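Local coordinates for G protein coupled receptor (Arabidopsis thaliana, PDB 3T33) that binds a zinc ion and may take part in abscisic acid signalling as a plant member of the LanC-like protein family, at residues A[76-81]-A[121-126]; A[129-134]-A[175-180]. All coordinates share one frame; numbering follows the deposited sequence.

Contact 1: A[76-81]-A[121-126]; sequences RDYNLY and SERVTF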
loop_
_atom_site.group_PDB
_atom_site.type_symbol
_atom_site.label_atom_id
_atom_site.label_comp_id
_atom_site.label_asym_id
_atom_site.label_seq_id
_atom_site.Cartn_x
_atom_site.Cartn_y
_atom_site.Cartn_z
ATOM N N ARG A 76 1.728 2.927 23.179
ATOM C CA ARG A 76 0.384 2.443 23.303
ATOM C C ARG A 76 -0.169 1.693 22.053
ATOM O O ARG A 76 -0.564 0.543 22.164
ATOM C CB ARG A 76 -0.491 3.578 23.781
ATOM C CG ARG A 76 -0.298 3.796 25.263
ATOM C CD ARG A 76 -0.311 5.252 25.706
ATOM N NE ARG A 76 -0.015 5.331 27.130
ATOM C CZ ARG A 76 1.160 5.680 27.631
ATOM N NH1 ARG A 76 2.139 6.016 26.818
ATOM N NH2 ARG A 76 1.347 5.708 28.942
ATOM N N ASP A 77 -0.163 2.364 20.915
ATOM C CA ASP A 77 -0.662 1.756 19.712
ATOM C C ASP A 77 0.194 0.597 19.245
ATOM O O ASP A 77 -0.183 -0.513 19.392
ATOM C CB ASP A 77 -0.884 2.792 18.643
ATOM C CG ASP A 77 -1.896 2.369 17.617
ATOM O OD1 ASP A 77 -2.444 3.270 16.995
ATOM O OD2 ASP A 77 -2.133 1.161 17.420
ATOM N N TYR A 78 1.342 0.783 18.685
ATOM C CA TYR A 78 2.093 -0.425 18.304
ATOM C C TYR A 78 1.991 -0.916 16.876
ATOM O O TYR A 78 2.969 -1.198 16.296
ATOM C CB TYR A 78 1.898 -1.570 19.297
ATOM C CG TYR A 78 1.155 -2.814 18.822
ATOM C CD1 TYR A 78 1.727 -3.708 17.958
ATOM C CD2 TYR A 78 -0.107 -3.100 19.285
ATOM C CE1 TYR A 78 1.052 -4.806 17.543
ATOM C CE2 TYR A 78 -0.781 -4.194 18.886
ATOM C CZ TYR A 78 -0.207 -5.050 18.022
ATOM O OH TYR A 78 -0.897 -6.138 17.636
ATOM N N ASN A 79 0.813 -1.016 16.310
ATOM C CA ASN A 79 0.693 -1.560 14.979
ATOM C C ASN A 79 1.202 -0.701 13.828
ATOM O O ASN A 79 1.585 0.422 14.030
ATOM C CB ASN A 79 -0.700 -2.122 14.730
ATOM C CG ASN A 79 -1.701 -1.086 14.347
ATOM O OD1 ASN A 79 -1.376 0.046 14.149
ATOM N ND2 ASN A 79 -2.938 -1.486 14.257
ATOM N N LEU A 80 1.211 -1.259 12.625
ATOM C CA LEU A 80 1.810 -0.542 11.475
ATOM C C LEU A 80 0.925 0.610 11.050
ATOM O O LEU A 80 1.409 1.702 10.680
ATOM C CB LEU A 80 2.045 -1.504 10.305
ATOM C CG LEU A 80 2.840 -0.969 9.131
ATOM C CD1 LEU A 80 4.352 -0.977 9.420
ATOM C CD2 LEU A 80 2.506 -1.759 7.821
ATOM N N TYR A 81 -0.376 0.337 11.161
ATOM C CA TYR A 81 -1.471 1.115 10.576
ATOM C C TYR A 81 -1.554 2.482 11.195
ATOM O O TYR A 81 -1.548 3.498 10.460
ATOM C CB TYR A 81 -2.811 0.389 10.814
ATOM C CG TYR A 81 -3.941 1.037 10.080
ATOM C CD1 TYR A 81 -4.710 2.003 10.677
ATOM C CD2 TYR A 81 -4.200 0.711 8.749
ATOM C CE1 TYR A 81 -5.699 2.624 9.976
ATOM C CE2 TYR A 81 -5.172 1.303 8.059
ATOM C CZ TYR A 81 -5.906 2.265 8.654
ATOM O OH TYR A 81 -6.896 2.833 7.947
ATOM N N SER A 121 -1.627 -9.322 22.689
ATOM C CA SER A 121 -2.400 -8.918 21.519
ATOM C C SER A 121 -2.882 -10.151 20.824
ATOM O O SER A 121 -2.161 -11.156 20.719
ATOM C CB SER A 121 -1.586 -8.075 20.512
ATOM O OG SER A 121 -2.402 -7.720 19.409
ATOM N N GLU A 122 -4.116 -10.059 20.353
ATOM C CA GLU A 122 -4.662 -11.120 19.505
ATOM C C GLU A 122 -4.629 -10.784 18.002
ATOM O O GLU A 122 -4.969 -11.630 17.198
ATOM C CB GLU A 122 -6.035 -11.604 20.004
ATOM C CG GLU A 122 -5.905 -12.979 20.728
ATOM C CD GLU A 122 -7.017 -13.285 21.786
ATOM O OE1 GLU A 122 -8.114 -12.651 21.769
ATOM O OE2 GLU A 122 -6.767 -14.183 22.644
ATOM N N ARG A 123 -4.175 -9.571 17.642
ATOM C CA ARG A 123 -4.036 -9.167 16.229
ATOM C C ARG A 123 -2.980 -10.017 15.520
ATOM O O ARG A 123 -1.905 -10.240 15.994
ATOM C CB ARG A 123 -3.715 -7.686 16.082
ATOM C CG ARG A 123 -4.695 -6.676 16.748
ATOM C CD ARG A 123 -6.096 -6.739 16.182
ATOM N NE ARG A 123 -6.837 -5.504 16.457
ATOM C CZ ARG A 123 -8.076 -5.461 16.971
ATOM N NH1 ARG A 123 -8.727 -6.598 17.275
ATOM N NH2 ARG A 123 -8.684 -4.292 17.151
ATOM N N VAL A 124 -3.309 -10.508 14.359
ATOM C CA VAL A 124 -2.454 -11.471 13.719
ATOM C C VAL A 124 -1.858 -11.005 12.305
ATOM O O VAL A 124 -1.063 -11.700 11.673
ATOM C CB VAL A 124 -3.327 -12.733 13.667
ATOM C CG1 VAL A 124 -3.627 -13.207 12.274
ATOM C CG2 VAL A 124 -2.889 -13.760 14.698
ATOM N N THR A 125 -2.208 -9.819 11.837
ATOM C CA THR A 125 -1.787 -9.427 10.455
ATOM C C THR A 125 -0.544 -8.496 10.382
ATOM O O THR A 125 -0.077 -7.923 11.390
ATOM C CB THR A 125 -2.938 -8.753 9.661
ATOM O OG1 THR A 125 -3.208 -7.480 10.247
ATOM C CG2 THR A 125 -4.254 -9.621 9.708
ATOM N N PHE A 126 -0.033 -8.335 9.153
ATOM C CA PHE A 126 1.069 -7.381 8.936
ATOM C C PHE A 126 0.702 -5.947 9.321
ATOM O O PHE A 126 1.482 -5.285 10.033
ATOM C CB PHE A 126 1.551 -7.424 7.467
ATOM C CG PHE A 126 2.820 -6.668 7.225
ATOM C CD1 PHE A 126 4.030 -7.242 7.477
ATOM C CD2 PHE A 126 2.790 -5.397 6.670
ATOM C CE1 PHE A 126 5.217 -6.542 7.245
ATOM C CE2 PHE A 126 3.964 -4.724 6.403
ATOM C CZ PHE A 126 5.177 -5.298 6.712
HETATM O O HOH W 1 0.996 -4.255 12.694
#
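Tyr-78 OH meets Ser-121 OG at 2.8 Å in a hydrogen bond that either hydroxyl could donate, and this bond ties one end of two irregular loops together. The serine oxygen reaches the phenol obliquely to the ring. Beside it, Arg-123 CB packs on the same phenolic oxygen, with Tyr-78 OH 3.6 Å away, so the hydroxyl rests against aliphatic carbon as well as its polar partner. At the other end the loops meet through hydrocarbon: Leu-80 CD2 lies 3.6 Å from Phe-126 CE2 and almost as near to CD2 of the ring. A water joins the backbones next to this pair. It accepts from Leu-80 N at 3.0 Å and donates to Phe-126 O at 2.9 Å.

A second shell surrounds these groups. Because Ser-121 OG stands opposite its own backbone N (chi1 -180°), it can curl along the chain and accept from Arg-123 N at 3.1 Å with an N-H...O angle of 150°, closing an ST turn. Asn-79 CB sits over the centre of one face of the Tyr-78 ring. Farther out, Phe-126 meets the rings of Trp-179 and Phe-183, while Leu-80 packs on Leu-85 and Tyr-89 of helix 84-98. The Leu-80 side chain is about 13 Å from the bound zinc ion.

The contact joins the loops that precede helices 84-98 and 130-144 by three unlike means: a hydroxyl pair, a bridging water and an apolar leucine-phenylalanine contact. Ser-121 OG is held by two partners, the Tyr-78 phenol and the Arg-123 peptide N-H in its own loop, which should restrict its rotation.

Contact 2: A[129-134]-A[175-180]; sequences GYAGVC and AGYLWA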
loop_
_atom_site.group_PDB
_atom_site.type_symbol
_atom_site.label_atom_id
_atom_site.label_comp_id
_atom_site.label_asym_id
_atom_site.label_seq_id
_atom_site.Cartn_x
_atom_site.Cartn_y
_atom_site.Cartn_z
ATOM N N GLY A 129 -1.517 -6.135 13.215
ATOM C CA GLY A 129 -1.187 -7.039 14.312
ATOM C C GLY A 129 0.280 -7.358 14.460
ATOM O O GLY A 129 1.181 -6.666 13.954
ATOM N N TYR A 130 0.502 -8.476 15.085
ATOM C CA TYR A 130 1.739 -8.845 15.684
ATOM C C TYR A 130 2.696 -9.477 14.678
ATOM O O TYR A 130 3.929 -9.461 14.888
ATOM C CB TYR A 130 1.384 -9.915 16.777
ATOM C CG TYR A 130 2.561 -10.361 17.577
ATOM C CD1 TYR A 130 3.365 -9.415 18.181
ATOM C CD2 TYR A 130 2.886 -11.721 17.726
ATOM C CE1 TYR A 130 4.496 -9.768 18.966
ATOM C CE2 TYR A 130 4.018 -12.121 18.528
ATOM C CZ TYR A 130 4.826 -11.100 19.166
ATOM O OH TYR A 130 5.971 -11.349 19.954
ATOM N N ALA A 131 2.137 -10.115 13.644
ATOM C CA ALA A 131 2.955 -10.644 12.524
ATOM C C ALA A 131 3.726 -9.496 11.862
ATOM O O ALA A 131 4.860 -9.655 11.472
ATOM C CB ALA A 131 2.053 -11.405 11.461
ATOM N N GLY A 132 3.101 -8.331 11.758
ATOM C CA GLY A 132 3.798 -7.108 11.273
ATOM C C GLY A 132 5.041 -6.803 12.084
ATOM O O GLY A 132 6.132 -6.595 11.530
ATOM N N VAL A 133 4.887 -6.779 13.405
ATOM C CA VAL A 133 6.003 -6.512 14.370
ATOM C C VAL A 133 7.125 -7.525 14.235
ATOM O O VAL A 133 8.319 -7.177 14.141
ATOM C CB VAL A 133 5.490 -6.567 15.825
ATOM C CG1 VAL A 133 6.650 -6.405 16.837
ATOM C CG2 VAL A 133 4.385 -5.537 16.026
ATOM N N CYS A 134 6.759 -8.799 14.213
ATOM C CA CYS A 134 7.751 -9.828 14.090
ATOM C C CYS A 134 8.418 -9.860 12.748
ATOM O O CYS A 134 9.586 -10.222 12.654
ATOM C CB CYS A 134 7.094 -11.183 14.360
ATOM S SG CYS A 134 6.532 -11.375 16.137
ATOM N N ALA A 175 -5.690 -13.457 4.967
ATOM C CA ALA A 175 -4.890 -12.911 3.865
ATOM C C ALA A 175 -3.761 -12.043 4.489
ATOM O O ALA A 175 -2.600 -12.161 4.099
ATOM C CB ALA A 175 -5.763 -12.089 2.888
ATOM N N GLY A 176 -4.117 -11.280 5.518
ATOM C CA GLY A 176 -3.208 -10.465 6.311
ATOM C C GLY A 176 -2.051 -11.161 7.007
ATOM O O GLY A 176 -0.913 -10.653 7.012
ATOM N N TYR A 177 -2.315 -12.313 7.621
ATOM C CA TYR A 177 -1.247 -13.045 8.252
ATOM C C TYR A 177 -0.382 -13.644 7.126
ATOM O O TYR A 177 0.847 -13.713 7.195
ATOM C CB TYR A 177 -1.869 -14.137 9.121
ATOM C CG TYR A 177 -0.884 -15.220 9.436
ATOM C CD1 TYR A 177 0.049 -15.056 10.468
ATOM C CD2 TYR A 177 -0.862 -16.382 8.726
ATOM C CE1 TYR A 177 0.989 -16.043 10.764
ATOM C CE2 TYR A 177 0.117 -17.427 9.033
ATOM C CZ TYR A 177 1.015 -17.230 10.049
ATOM O OH TYR A 177 2.006 -18.165 10.339
ATOM N N LEU A 178 -1.046 -14.148 6.101
ATOM C CA LEU A 178 -0.365 -14.837 5.003
ATOM C C LEU A 178 0.540 -13.837 4.245
ATOM O O LEU A 178 1.675 -14.171 3.880
ATOM C CB LEU A 178 -1.414 -15.377 4.033
ATOM C CG LEU A 178 -0.919 -15.965 2.704
ATOM C CD1 LEU A 178 0.102 -17.112 2.989
ATOM C CD2 LEU A 178 -2.100 -16.445 1.873
ATOM N N TRP A 179 0.018 -12.621 4.023
ATOM C CA TRP A 179 0.854 -11.523 3.511
ATOM C C TRP A 179 2.222 -11.358 4.281
ATOM O O TRP A 179 3.270 -11.319 3.639
ATOM C CB TRP A 179 0.050 -10.203 3.425
ATOM C CG TRP A 179 0.691 -9.152 2.464
ATOM C CD1 TRP A 179 0.267 -8.818 1.189
ATOM C CD2 TRP A 179 1.874 -8.348 2.714
ATOM N NE1 TRP A 179 1.079 -7.849 0.656
ATOM C CE2 TRP A 179 2.086 -7.552 1.555
ATOM C CE3 TRP A 179 2.754 -8.213 3.811
ATOM C CZ2 TRP A 179 3.176 -6.600 1.451
ATOM C CZ3 TRP A 179 3.832 -7.264 3.732
ATOM C CH2 TRP A 179 4.014 -6.461 2.532
ATOM N N ALA A 180 2.187 -11.374 5.619
ATOM C CA ALA A 180 3.385 -11.256 6.464
ATOM C C ALA A 180 4.375 -12.362 6.234
ATOM O O ALA A 180 5.605 -12.128 6.289
ATOM C CB ALA A 180 3.015 -11.231 7.959
#
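Ala-131 and Ala-180 meet methyl to methyl where two helices, 130-144 and 174-188, approach within the all-helical fold, which in the LanC-like family is an alpha/alpha toroid. Ala-131 CA and Ala-180 CA are 6.1 Å apart, a close approach that suits residues ending at CB. The packing is wholly apolar, with no hydrogen bond between the two segments.

Tyr-177, one turn before Ala-180, adds the other contact. Its CB stays 5.3 Å from Ala-131 CB, too far to touch, and Tyr-177 CG is hardly nearer to that methyl at 5.2 Å. With chi1 at 161° the ring is carried nearer helix 130-144, and Tyr-177 CD1 lies 4.3 Å from Ala-131 CB, approaching obliquely to the ring. CE1 already draws back, and at the tip Tyr-177 OH stands 6.9 Å from Ala-131 CB. The ring thus grazes the alanine with CD1, the ring carbon next to CG, and carries its hydroxyl past it. Around this spot, Val-124 packs on Tyr-177, and Phe-157 of helix 147-158 packs on Ala-180.

Ala-131 CB accordingly serves both residues of the second helix: Ala-180 CB lies 3.6 Å from Ala-131 CB, while the Tyr-177 ring reaches the same methyl through CD1.

Both contacts are largely buried and lie with their centres about 9 Å apart, yet they illustrate how chemistry follows local structure. Contact 1 pairs loops, reaches the surface at Arg-123, and combines a hydroxyl pair and a bridging water with a leucine-phenylalanine contact that supplies about half its buried area; contact 2, between helices that meet through side chains alone, is apolar and smaller, at 105 against 199 Å². They share a neighbourhood, since segment 121-126 runs along the start of helix 130-144: Arg-123 O and Thr-125 O probably accept hydrogen bonds from Tyr-130 N and Gly-132 N. Phe-126 also reaches helix 174-188, so the second loop of contact 1 touches both helices of contact 2.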